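Local coordinates for putative TIM-barrel metal-dependent hydrolase (Mycobacterium avium subsp. paratuberculosis S397, PDB 4DZI), which is probably a metal-dependent hydrolase of the amidohydrolase superfamily, binding two neighbouring metal ions in a TIM-barrel active site, though its substrate is not established, at residues E361-S365 against P366-T370; A108-D111 against E112-I115; E378-I381 against R382-M385; M120-T123 against F124-V128; V91-L94 against A95-P98. One frame throughout, in Å; residues are numbered along the deposited sequence.

Interaction 1. Residues E361-S365 against P366-T370; sequences EGLAS and PVSFT. With CD (cadmium ion), chain P.
The S368 side chain is turned so that OG stands between its own backbone N and carbonyl carbon (chi1 70°), folding it back toward the carbonyl of S365. L363, with CG beside its backbone N and CD1 extended beyond, reaches the same turn. The S365 oxygen is thereby gripped twice by one residue. S368 OG donates to S365 O at 2.6 Å, lying in the carbonyl plane, whereas S368 N reaches the same S365 O at 2.9 Å from well above that plane, with a moderately bent N-H...O angle of 146°. A water closes the arrangement: it accepts from S365 N at 3.0 Å and donates to S368 OG at 2.9 Å, occupying the hydroxyl as acceptor while the hydroxyl's own hydrogen goes to the carbonyl.

This is the start of a 3-10 segment in the loop leading from the metal site of the amidohydrolase barrel toward helix 378-393. P366 is its first residue, and the bond from F369 N to P366 O continues the tight winding. Beside the turn, L363 CD1 sits 3.6 Å from P366 O and 3.8 Å from F369 CB, close to the plane of the F369 ring and at its edge. That ring meets F353 edge-to-face, and L363 also packs on Y335 and on helix 72-76. At the start of 361-365, E361 bends at chi2 and directs OE2 to a cadmium ion at 2.2 Å; H359, E293 and D356 bind the same ion, and a water completes part of the cadmium shell at 2.5 Å.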
loop_
_atom_site.group_PDB
_atom_site.type_symbol
_atom_site.label_atom_id
_atom_site.label_comp_id
_atom_site.label_asym_id
_atom_site.label_seq_id
_atom_site.Cartn_x
_atom_site.Cartn_y
_atom_site.Cartn_z
ATOM N N GLU C 361 4.887 20.947 -9.790
ATOM C CA GLU C 361 5.654 20.014 -8.935
ATOM C C GLU C 361 6.976 19.562 -9.571
ATOM O O GLU C 361 7.772 18.834 -8.944
ATOM C CB GLU C 361 4.793 18.776 -8.584
ATOM C CG GLU C 361 4.411 17.862 -9.774
ATOM C CD GLU C 361 3.148 18.275 -10.534
ATOM O OE1 GLU C 361 2.640 19.409 -10.273
ATOM O OE2 GLU C 361 2.624 17.465 -11.383
ATOM N N GLY C 362 7.229 20.013 -10.793
ATOM C CA GLY C 362 8.460 19.656 -11.499
ATOM C C GLY C 362 9.587 20.630 -11.225
ATOM O O GLY C 362 9.470 21.559 -10.405
ATOM N N LEU C 363 10.721 20.416 -11.884
ATOM C CA LEU C 363 11.821 21.371 -11.798
ATOM C C LEU C 363 11.596 22.586 -12.702
ATOM O O LEU C 363 11.211 22.454 -13.858
ATOM C CB LEU C 363 13.117 20.710 -12.218
ATOM C CG LEU C 363 13.537 19.483 -11.429
ATOM C CD1 LEU C 363 14.804 18.919 -12.086
ATOM C CD2 LEU C 363 13.742 19.846 -9.970
ATOM N N ALA C 364 11.883 23.773 -12.187
ATOM C CA ALA C 364 11.788 24.977 -13.003
ATOM C C ALA C 364 12.821 24.931 -14.116
ATOM O O ALA C 364 12.551 25.338 -15.241
ATOM C CB ALA C 364 12.030 26.211 -12.141
ATOM N N SER C 365 14.012 24.446 -13.779
ATOM C CA SER C 365 15.103 24.307 -14.743
ATOM C C SER C 365 15.465 22.843 -14.833
ATOM O O SER C 365 16.042 22.296 -13.904
ATOM C CB SER C 365 16.338 25.069 -14.268
ATOM O OG SER C 365 17.451 24.840 -15.132
ATOM N N PRO C 366 15.126 22.212 -15.951
ATOM C CA PRO C 366 15.358 20.761 -16.029
ATOM C C PRO C 366 16.794 20.314 -15.706
ATOM O O PRO C 366 17.008 19.341 -14.950
ATOM C CB PRO C 366 14.947 20.430 -17.470
ATOM C CG PRO C 366 13.877 21.454 -17.786
ATOM C CD PRO C 366 14.364 22.731 -17.105
ATOM N N VAL C 367 17.797 20.983 -16.286
ATOM C CA VAL C 367 19.164 20.511 -16.041
ATOM C C VAL C 367 19.607 20.685 -14.578
ATOM O O VAL C 367 20.649 20.151 -14.202
ATOM C CB VAL C 367 20.223 21.136 -16.985
ATOM C CG1 VAL C 367 19.960 20.739 -18.446
ATOM C CG2 VAL C 367 20.305 22.652 -16.771
ATOM N N SER C 368 18.847 21.423 -13.758
ATOM C CA SER C 368 19.188 21.523 -12.323
ATOM C C SER C 368 19.092 20.179 -11.596
ATOM O O SER C 368 19.502 20.058 -10.441
ATOM C CB SER C 368 18.335 22.582 -11.611
ATOM O OG SER C 368 17.001 22.149 -11.523
ATOM N N PHE C 369 18.574 19.159 -12.274
ATOM C CA PHE C 369 18.560 17.809 -11.704
ATOM C C PHE C 369 19.985 17.407 -11.308
ATOM O O PHE C 369 20.175 16.636 -10.384
ATOM C CB PHE C 369 17.977 16.838 -12.733
ATOM C CG PHE C 369 17.710 15.442 -12.219
ATOM C CD1 PHE C 369 18.700 14.467 -12.264
ATOM C CD2 PHE C 369 16.445 15.092 -11.761
ATOM C CE1 PHE C 369 18.462 13.185 -11.832
ATOM C CE2 PHE C 369 16.193 13.798 -11.331
ATOM C CZ PHE C 369 17.202 12.846 -11.366
ATOM N N THR C 370 21.004 17.924 -12.005
ATOM C CA THR C 370 22.354 17.523 -11.688
ATOM C C THR C 370 22.802 17.867 -10.269
ATOM O O THR C 370 23.749 17.235 -9.760
ATOM C CB THR C 370 23.389 18.133 -12.667
ATOM O OG1 THR C 370 23.282 19.557 -12.634
ATOM C CG2 THR C 370 23.124 17.661 -14.126
HETATM CD CD CD P . 3.608 16.179 -12.946
HETATM O O HOH W 1 14.891 24.014 -10.934
HETATM O O HOH W 2 1.448 14.976 -13.194
#

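Interaction 2. Residues A108-D111 against E112-I115; sequences AVMD and EQDI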
loop_
_atom_site.group_PDB
_atom_site.type_symbol
_atom_site.label_atom_id
_atom_site.label_comp_id
_atom_site.label_asym_id
_atom_site.label_seq_id
_atom_site.Cartn_x
_atom_site.Cartn_y
_atom_site.Cartn_z
ATOM N N ALA C 108 12.005 25.410 -29.593
ATOM C CA ALA C 108 12.843 26.560 -29.292
ATOM C C ALA C 108 13.166 26.696 -27.802
ATOM O O ALA C 108 14.263 27.074 -27.447
ATOM C CB ALA C 108 12.168 27.830 -29.800
ATOM N N VAL C 109 12.199 26.391 -26.943
ATOM C CA VAL C 109 12.458 26.359 -25.501
ATOM C C VAL C 109 13.394 25.200 -25.128
ATOM O O VAL C 109 14.256 25.379 -24.281
ATOM C CB VAL C 109 11.113 26.298 -24.715
ATOM C CG1 VAL C 109 11.314 25.943 -23.246
ATOM C CG2 VAL C 109 10.441 27.662 -24.809
ATOM N N MET C 110 13.228 24.034 -25.766
ATOM C CA MET C 110 14.154 22.917 -25.549
ATOM C C MET C 110 15.590 23.324 -25.858
ATOM O O MET C 110 16.515 22.967 -25.141
ATOM C CB MET C 110 13.759 21.672 -26.362
ATOM C CG MET C 110 12.465 21.053 -25.786
ATOM S SD MET C 110 11.748 19.863 -26.860
ATOM C CE MET C 110 13.143 18.734 -27.001
ATOM N N ASP C 111 15.777 24.105 -26.923
ATOM C CA ASP C 111 17.124 24.590 -27.226
ATOM C C ASP C 111 17.711 25.405 -26.060
ATOM O O ASP C 111 18.865 25.183 -25.655
ATOM C CB ASP C 111 17.137 25.422 -28.520
ATOM C CG ASP C 111 16.808 24.619 -29.773
ATOM O OD1 ASP C 111 16.984 23.391 -29.782
ATOM O OD2 ASP C 111 16.403 25.233 -30.800
ATOM N N GLU C 112 16.933 26.352 -25.513
ATOM C CA GLU C 112 17.353 27.151 -24.360
ATOM C C GLU C 112 17.644 26.265 -23.159
ATOM O O GLU C 112 18.555 26.501 -22.398
ATOM C CB GLU C 112 16.223 28.120 -23.965
ATOM C CG GLU C 112 15.971 29.264 -24.930
ATOM C CD GLU C 112 14.505 29.679 -25.046
ATOM O OE1 GLU C 112 13.745 29.744 -24.033
ATOM O OE2 GLU C 112 14.121 29.964 -26.197
ATOM N N GLN C 113 16.857 25.206 -23.002
ATOM C CA GLN C 113 16.994 24.325 -21.838
ATOM C C GLN C 113 18.113 23.299 -21.972
ATOM O O GLN C 113 18.410 22.572 -21.027
ATOM C CB GLN C 113 15.683 23.548 -21.664
ATOM C CG GLN C 113 14.550 24.389 -21.097
ATOM C CD GLN C 113 13.216 23.666 -21.178
ATOM O OE1 GLN C 113 12.946 22.892 -22.113
ATOM N NE2 GLN C 113 12.324 23.973 -20.209
ATOM N N ASP C 114 18.693 23.231 -23.147
ATOM C CA ASP C 114 19.707 22.218 -23.510
ATOM C C ASP C 114 19.213 20.777 -23.513
ATOM O O ASP C 114 19.943 19.880 -23.240
ATOM C CB ASP C 114 21.014 22.332 -22.726
ATOM C CG ASP C 114 22.235 21.946 -23.592
ATOM O OD1 ASP C 114 22.307 22.415 -24.723
ATOM O OD2 ASP C 114 23.066 21.222 -23.172
ATOM N N ILE C 115 17.956 20.608 -23.869
ATOM C CA ILE C 115 17.380 19.272 -24.028
ATOM C C ILE C 115 17.415 18.869 -25.516
ATOM O O ILE C 115 16.857 19.580 -26.376
ATOM C CB ILE C 115 15.927 19.260 -23.513
ATOM C CG1 ILE C 115 15.889 19.567 -22.008
ATOM C CG2 ILE C 115 15.303 17.896 -23.787
ATOM C CD1 ILE C 115 14.451 19.807 -21.519
HETATM O O HOH W 3 20.588 23.249 -26.787
#
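Q113 lies back along the helix against V109, and its atoms can be followed one by one. CB begins beside the backbone, 3.5 Å from V109 O and only slightly farther from M110 O. CG comes nearer still, 3.3 Å from V109 O, the carbonyl that accepts the helical bond from Q113 N at 2.9 Å. The amide then crosses the valine at an oblique angle: CD meets V109 CG1 at 3.6 Å, OE1 touches the same methyl, and NE2 is 3.8 Å from V109 CG1. The valine offers this branch because CG1 is trans to its backbone N (chi1 167°).

On the neighbouring face M110 curls at chi3, so that CE comes to I115 CG2 at 4.0 Å, the two chains crossing at about a right angle. D111 turns its carboxylate to R162 in a salt bridge, and that arginine also binds I115 O. A water donates to both D111 O and D114 OD1, tying the last turn to the residue that leaves it. With D114 at positive phi, I115 N bonds back to M110 O at 3.0 Å and D114 N to D111 O: a Schellman motif, ending helix 103-113 where the chain turns into barrel strand 115-121.

Interaction 3. Residues E378-I381 against R382-M385; sequences ESDI and RKIM
D380 O is held by two amides of the following turn: I384 N donates to D380 O at 3.0 Å in a nearly straight bond, and K383 N adds a weak, strongly bent one. K383 N divides itself as well, since its better bond is to S379 O at 3.2 Å. I381 O, by contrast, takes M385 N at 2.8 Å.

The side chains follow two faces of helix 378-393. On the outer one, D380 and the extended K383 run side by side; OD1 of the aspartate touches K383 CD at 3.9 Å, while D380 OD1 and K383 NZ remain 4.5 Å apart, beyond a salt bridge. A water spans that gap, donating to D380 OD1 and accepting weakly from the lysine. On the inner one, I381 places CG2 trans to its backbone N (chi1 -67° for CG1), against M385 CG at 3.8 Å. R382 belongs to neither pairing: its NE makes a salt bridge with D387, and its guanidinium forms a cation-pi contact with Y7. The solvent-side attraction between D380 and K383 is therefore probably mild, the two charged groups being bridged by a water rather than directly paired.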
loop_
_atom_site.group_PDB
_atom_site.type_symbol
_atom_site.label_atom_id
_atom_site.label_comp_id
_atom_site.label_asym_id
_atom_site.label_seq_id
_atom_site.Cartn_x
_atom_site.Cartn_y
_atom_site.Cartn_z
ATOM N N GLU C 378 31.581 11.681 -13.239
ATOM C CA GLU C 378 31.171 12.453 -14.415
ATOM C C GLU C 378 30.535 11.502 -15.442
ATOM O O GLU C 378 29.553 11.857 -16.096
ATOM C CB GLU C 378 32.397 13.151 -15.026
ATOM C CG GLU C 378 32.046 14.200 -16.057
ATOM C CD GLU C 378 33.274 14.839 -16.690
ATOM O OE1 GLU C 378 34.400 14.547 -16.233
ATOM O OE2 GLU C 378 33.097 15.626 -17.643
ATOM N N SER C 379 31.089 10.315 -15.619
ATOM C CA SER C 379 30.530 9.404 -16.605
ATOM C C SER C 379 29.210 8.776 -16.173
ATOM O O SER C 379 28.366 8.491 -17.024
ATOM C CB SER C 379 31.523 8.333 -17.062
ATOM O OG SER C 379 31.969 7.574 -15.972
ATOM N N ASP C 380 29.020 8.549 -14.870
ATOM C CA ASP C 380 27.700 8.119 -14.408
ATOM C C ASP C 380 26.633 9.212 -14.561
ATOM O O ASP C 380 25.465 8.902 -14.816
ATOM C CB ASP C 380 27.745 7.621 -12.921
ATOM C CG ASP C 380 28.279 6.199 -12.787
ATOM O OD1 ASP C 380 28.416 5.487 -13.807
ATOM O OD2 ASP C 380 28.542 5.781 -11.641
ATOM N N ILE C 381 27.020 10.469 -14.367
ATOM C CA ILE C 381 26.089 11.585 -14.598
ATOM C C ILE C 381 25.661 11.596 -16.055
ATOM O O ILE C 381 24.491 11.798 -16.358
ATOM C CB ILE C 381 26.667 12.935 -14.162
ATOM C CG1 ILE C 381 26.812 12.932 -12.640
ATOM C CG2 ILE C 381 25.773 14.096 -14.604
ATOM C CD1 ILE C 381 27.616 14.076 -12.072
ATOM N N ARG C 382 26.603 11.345 -16.964
ATOM C CA ARG C 382 26.258 11.250 -18.401
ATOM C C ARG C 382 25.267 10.124 -18.678
ATOM O O ARG C 382 24.384 10.267 -19.532
ATOM C CB ARG C 382 27.543 11.128 -19.244
ATOM C CG ARG C 382 27.395 10.621 -20.687
ATOM C CD ARG C 382 26.830 11.682 -21.618
ATOM N NE ARG C 382 26.817 11.250 -23.015
ATOM C CZ ARG C 382 27.648 11.707 -23.956
ATOM N NH1 ARG C 382 28.590 12.604 -23.656
ATOM N NH2 ARG C 382 27.525 11.269 -25.208
ATOM N N LYS C 383 25.321 9.025 -17.911
ATOM C CA LYS C 383 24.350 7.959 -18.103
ATOM C C LYS C 383 22.990 8.432 -17.635
ATOM O O LYS C 383 21.989 8.268 -18.331
ATOM C CB LYS C 383 24.703 6.691 -17.305
ATOM C CG LYS C 383 25.955 5.987 -17.807
ATOM C CD LYS C 383 26.205 4.751 -16.960
ATOM C CE LYS C 383 27.287 3.912 -17.645
ATOM N NZ LYS C 383 27.478 2.567 -17.032
ATOM N N ILE C 384 22.951 8.988 -16.426
ATOM C CA ILE C 384 21.672 9.396 -15.823
ATOM C C ILE C 384 20.998 10.519 -16.618
ATOM O O ILE C 384 19.769 10.513 -16.843
ATOM C CB ILE C 384 21.898 9.814 -14.367
ATOM C CG1 ILE C 384 22.264 8.553 -13.555
ATOM C CG2 ILE C 384 20.642 10.440 -13.779
ATOM C CD1 ILE C 384 22.729 8.876 -12.152
ATOM N N MET C 385 21.801 11.473 -17.078
ATOM C CA MET C 385 21.246 12.616 -17.812
ATOM C C MET C 385 20.961 12.418 -19.292
ATOM O O MET C 385 20.250 13.215 -19.904
ATOM C CB MET C 385 22.187 13.825 -17.657
ATOM C CG MET C 385 22.391 14.294 -16.222
ATOM S SD MET C 385 20.862 14.787 -15.363
ATOM C CE MET C 385 20.320 16.213 -16.287
HETATM O O HOH W 4 28.842 2.518 -14.015
#

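Interaction 4. Residues M120-T123 against F124-V128; sequences MLPT and FGCGV
P122 lays its ring against the turn that follows it: CB lies 3.9 Å from G125 N, and C126 SG approaches both P122 CB at 4.1 Å and P122 O at 3.6 Å. The sulfur reaches the proline because C126 carries SG beside its own backbone N (chi1 -64°). From T123 on the chain winds through two successive i to i+3 turns, C126 N donating to T123 O at 3.3 Å and G127 N to F124 O at 3.1 Å. F124 turns its ring off the turn, CG trans to the backbone N, into a pocket lined by V36, M38 and I57.

The turn follows directly on the C-terminal end of strand 115-121, the end at which TIM barrels carry their active sites, and E18 stitches it together: one carboxylate oxygen binds T123 N and G125 N, the other F124 N. T123 OG1 bonds to Y16 O and to H359 NE2, and H359 uses its other nitrogen for cadmium. Because a carbonyl oxygen such as Y16 O can only accept, the threonine hydroxyl is consistent with a donor there and an acceptor toward the histidine. H15, another cadmium ligand, makes weak bonds through ND1 to P122 O and L121 O. The chemistry thus implies a second shell: the T123 hydroxyl probably steadies the rotation of H359, with a weaker hold on H15 from the carbonyls of L121 and P122.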
loop_
_atom_site.group_PDB
_atom_site.type_symbol
_atom_site.label_atom_id
_atom_site.label_comp_id
_atom_site.label_asym_id
_atom_site.label_seq_id
_atom_site.Cartn_x
_atom_site.Cartn_y
_atom_site.Cartn_z
ATOM N N MET C 120 7.293 13.500 -24.324
ATOM C CA MET C 120 6.177 14.445 -24.137
ATOM C C MET C 120 4.944 13.635 -23.747
ATOM O O MET C 120 4.499 12.747 -24.498
ATOM C CB MET C 120 5.905 15.255 -25.417
ATOM C CG MET C 120 6.930 16.366 -25.657
ATOM S SD MET C 120 6.902 17.709 -24.425
ATOM C CE MET C 120 5.262 18.325 -24.718
ATOM N N LEU C 121 4.426 13.913 -22.548
ATOM C CA LEU C 121 3.477 13.030 -21.887
ATOM C C LEU C 121 2.234 13.842 -21.538
ATOM O O LEU C 121 2.320 15.046 -21.374
ATOM C CB LEU C 121 4.115 12.463 -20.590
ATOM C CG LEU C 121 5.510 11.872 -20.819
ATOM C CD1 LEU C 121 6.093 11.364 -19.518
ATOM C CD2 LEU C 121 5.457 10.706 -21.796
ATOM N N PRO C 122 1.074 13.177 -21.410
ATOM C CA PRO C 122 -0.177 13.877 -21.222
ATOM C C PRO C 122 -0.324 14.472 -19.828
ATOM O O PRO C 122 0.384 14.088 -18.877
ATOM C CB PRO C 122 -1.256 12.776 -21.398
ATOM C CG PRO C 122 -0.542 11.559 -21.874
ATOM C CD PRO C 122 0.880 11.722 -21.356
ATOM N N THR C 123 -1.260 15.413 -19.716
ATOM C CA THR C 123 -1.650 15.961 -18.428
ATOM C C THR C 123 -3.096 15.532 -18.161
ATOM O O THR C 123 -3.344 14.603 -17.378
ATOM C CB THR C 123 -1.427 17.496 -18.356
ATOM O OG1 THR C 123 -0.022 17.754 -18.573
ATOM C CG2 THR C 123 -1.830 18.018 -16.963
ATOM N N PHE C 124 -4.045 16.165 -18.839
ATOM C CA PHE C 124 -5.444 15.709 -18.782
ATOM C C PHE C 124 -5.611 14.223 -19.136
ATOM O O PHE C 124 -6.421 13.535 -18.536
ATOM C CB PHE C 124 -6.281 16.584 -19.733
ATOM C CG PHE C 124 -7.741 16.212 -19.809
ATOM C CD1 PHE C 124 -8.632 16.584 -18.811
ATOM C CD2 PHE C 124 -8.222 15.501 -20.902
ATOM C CE1 PHE C 124 -9.974 16.238 -18.887
ATOM C CE2 PHE C 124 -9.575 15.174 -20.995
ATOM C CZ PHE C 124 -10.450 15.535 -19.984
ATOM N N GLY C 125 -4.873 13.709 -20.121
ATOM C CA GLY C 125 -5.117 12.376 -20.611
ATOM C C GLY C 125 -4.882 11.301 -19.544
ATOM O O GLY C 125 -5.407 10.193 -19.672
ATOM N N CYS C 126 -4.089 11.627 -18.529
ATOM C CA CYS C 126 -3.778 10.656 -17.437
ATOM C C CYS C 126 -4.952 10.436 -16.469
ATOM O O CYS C 126 -4.825 9.590 -15.550
ATOM C CB CYS C 126 -2.527 11.056 -16.658
ATOM S SG CYS C 126 -1.048 11.012 -17.729
ATOM N N GLY C 127 -6.060 11.159 -16.639
ATOM C CA GLY C 127 -7.275 10.917 -15.826
ATOM C C GLY C 127 -8.439 10.284 -16.567
ATOM O O GLY C 127 -9.448 9.945 -15.941
ATOM N N VAL C 128 -8.350 10.181 -17.895
ATOM C CA VAL C 128 -9.530 9.810 -18.682
ATOM C C VAL C 128 -9.903 8.337 -18.512
ATOM O O VAL C 128 -11.089 7.994 -18.383
ATOM C CB VAL C 128 -9.365 10.209 -20.153
ATOM C CG1 VAL C 128 -10.535 9.683 -20.992
ATOM C CG2 VAL C 128 -9.280 11.731 -20.264
#

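Interaction 5. Residues V91-L94 against A95-P98; sequences VERL and ADHP
Just after strand 91-92 the backbone winds into two overlapping 3-10 turns, D96 N donating to R93 O at 3.0 Å and H97 N to L94 O at 2.9 Å. The strand pairs antiparallel with 65-66, and the 3-10 turn leads out of that small sheet at the protein surface. Across it, E92 and H97 form a His-carboxylate hydrogen bond.

E92 extends fully beyond CG and crosses the histidine at about a right angle. H97 NE2 donates to E92 OE2 at 3.0 Å with an N-H...O angle of 156°, meeting that oxygen from above the carboxylate plane, which stands 59° from the ring plane. At its far nitrogen the imidazole bonds to E99, while Y100 sets its ring nearly parallel to that of H97. With glutamates at both nitrogens, the ring's rotation is fixed, and a protonated state would probably be stabilised.

Alongside, the root of the R93 side chain meets the aspartate, R93 CB lying 4.0 Å from D96 OD2. L94 packs against Y100 and Q101, its N bonded to D63. At the edge of the imidazole, H97 CD2 lies 3.8 Å from R93 O.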
loop_
_atom_site.group_PDB
_atom_site.type_symbol
_atom_site.label_atom_id
_atom_site.label_comp_id
_atom_site.label_asym_id
_atom_site.label_seq_id
_atom_site.Cartn_x
_atom_site.Cartn_y
_atom_site.Cartn_z
ATOM N N VAL C 91 0.491 31.635 -10.776
ATOM C CA VAL C 91 -0.033 31.284 -12.112
ATOM C C VAL C 91 0.312 32.375 -13.121
ATOM O O VAL C 91 0.650 33.500 -12.749
ATOM C CB VAL C 91 -1.562 31.005 -12.171
ATOM C CG1 VAL C 91 -1.964 29.784 -11.323
ATOM C CG2 VAL C 91 -2.378 32.241 -11.804
ATOM N N GLU C 92 0.210 32.015 -14.392
ATOM C CA GLU C 92 0.553 32.893 -15.518
ATOM C C GLU C 92 -0.513 32.728 -16.569
ATOM O O GLU C 92 -1.310 31.787 -16.521
ATOM C CB GLU C 92 1.878 32.428 -16.146
ATOM C CG GLU C 92 3.074 32.571 -15.211
ATOM C CD GLU C 92 4.378 32.166 -15.864
ATOM O OE1 GLU C 92 4.702 30.944 -15.896
ATOM O OE2 GLU C 92 5.094 33.080 -16.343
ATOM N N ARG C 93 -0.537 33.622 -17.554
ATOM C CA ARG C 93 -1.431 33.477 -18.705
ATOM C C ARG C 93 -0.941 32.385 -19.655
ATOM O O ARG C 93 0.239 32.367 -20.038
ATOM C CB ARG C 93 -1.531 34.816 -19.452
ATOM C CG ARG C 93 -2.024 35.970 -18.586
ATOM C CD ARG C 93 -2.087 37.282 -19.370
ATOM N NE ARG C 93 -3.299 38.031 -19.051
ATOM C CZ ARG C 93 -3.527 38.623 -17.884
ATOM N NH1 ARG C 93 -4.663 39.284 -17.685
ATOM N NH2 ARG C 93 -2.618 38.567 -16.921
ATOM N N LEU C 94 -1.840 31.486 -20.054
ATOM C CA LEU C 94 -1.469 30.413 -20.957
ATOM C C LEU C 94 -0.915 30.940 -22.290
ATOM O O LEU C 94 0.031 30.386 -22.827
ATOM C CB LEU C 94 -2.659 29.486 -21.222
ATOM C CG LEU C 94 -2.386 28.273 -22.149
ATOM C CD1 LEU C 94 -1.312 27.355 -21.571
ATOM C CD2 LEU C 94 -3.664 27.476 -22.327
ATOM N N ALA C 95 -1.483 32.023 -22.801
ATOM C CA ALA C 95 -1.010 32.591 -24.051
ATOM C C ALA C 95 0.434 33.110 -23.962
ATOM O O ALA C 95 1.086 33.288 -25.004
ATOM C CB ALA C 95 -1.957 33.686 -24.535
ATOM N N ASP C 96 0.939 33.375 -22.752
ATOM C CA ASP C 96 2.361 33.777 -22.619
ATOM C C ASP C 96 3.335 32.594 -22.790
ATOM O O ASP C 96 4.556 32.771 -22.846
ATOM C CB ASP C 96 2.611 34.494 -21.305
ATOM C CG ASP C 96 2.009 35.904 -21.293
ATOM O OD1 ASP C 96 1.570 36.362 -22.371
ATOM O OD2 ASP C 96 1.954 36.514 -20.214
ATOM N N HIS C 97 2.773 31.393 -22.876
ATOM C CA HIS C 97 3.566 30.160 -22.982
ATOM C C HIS C 97 3.123 29.243 -24.059
ATOM O O HIS C 97 2.656 28.128 -23.800
ATOM C CB HIS C 97 3.601 29.449 -21.632
ATOM C CG HIS C 97 4.322 30.258 -20.603
ATOM N ND1 HIS C 97 5.664 30.298 -20.533
ATOM C CD2 HIS C 97 3.852 31.189 -19.674
ATOM C CE1 HIS C 97 6.033 31.160 -19.564
ATOM N NE2 HIS C 97 4.927 31.702 -19.048
ATOM N N PRO C 98 3.248 29.669 -25.313
ATOM C CA PRO C 98 2.847 28.846 -26.421
ATOM C C PRO C 98 3.564 27.502 -26.455
ATOM O O PRO C 98 3.054 26.583 -27.072
ATOM C CB PRO C 98 3.254 29.682 -27.662
ATOM C CG PRO C 98 4.265 30.640 -27.165
ATOM C CD PRO C 98 3.828 30.960 -25.758
HETATM O O HOH W 5 1.862 35.411 -18.081
#

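How the interactions relate
Interaction 1 ties most of the set together, since it carries a cadmium ligand at one end and touches two neighbours at the other. Its proline meets interaction 2 (P366 CG to Q113 NE2, 3.8 Å), and its phenylalanine meets interaction 3 (F369 CD1 to M385 SD, 3.8 Å), joining helices 103-113 and 378-393 to the loop that leaves the metal site. Interaction 4 approaches that site from the end of strand 115-121, with the T123 side chain about 7 Å from a cadmium; its nearest atoms are also about 7 Å from interaction 1. Interaction 5 is peripheral, its centre about 24 Å from that of the chain; interaction 2 follows it in sequence, about 7 Å away between nearest atoms, without touching.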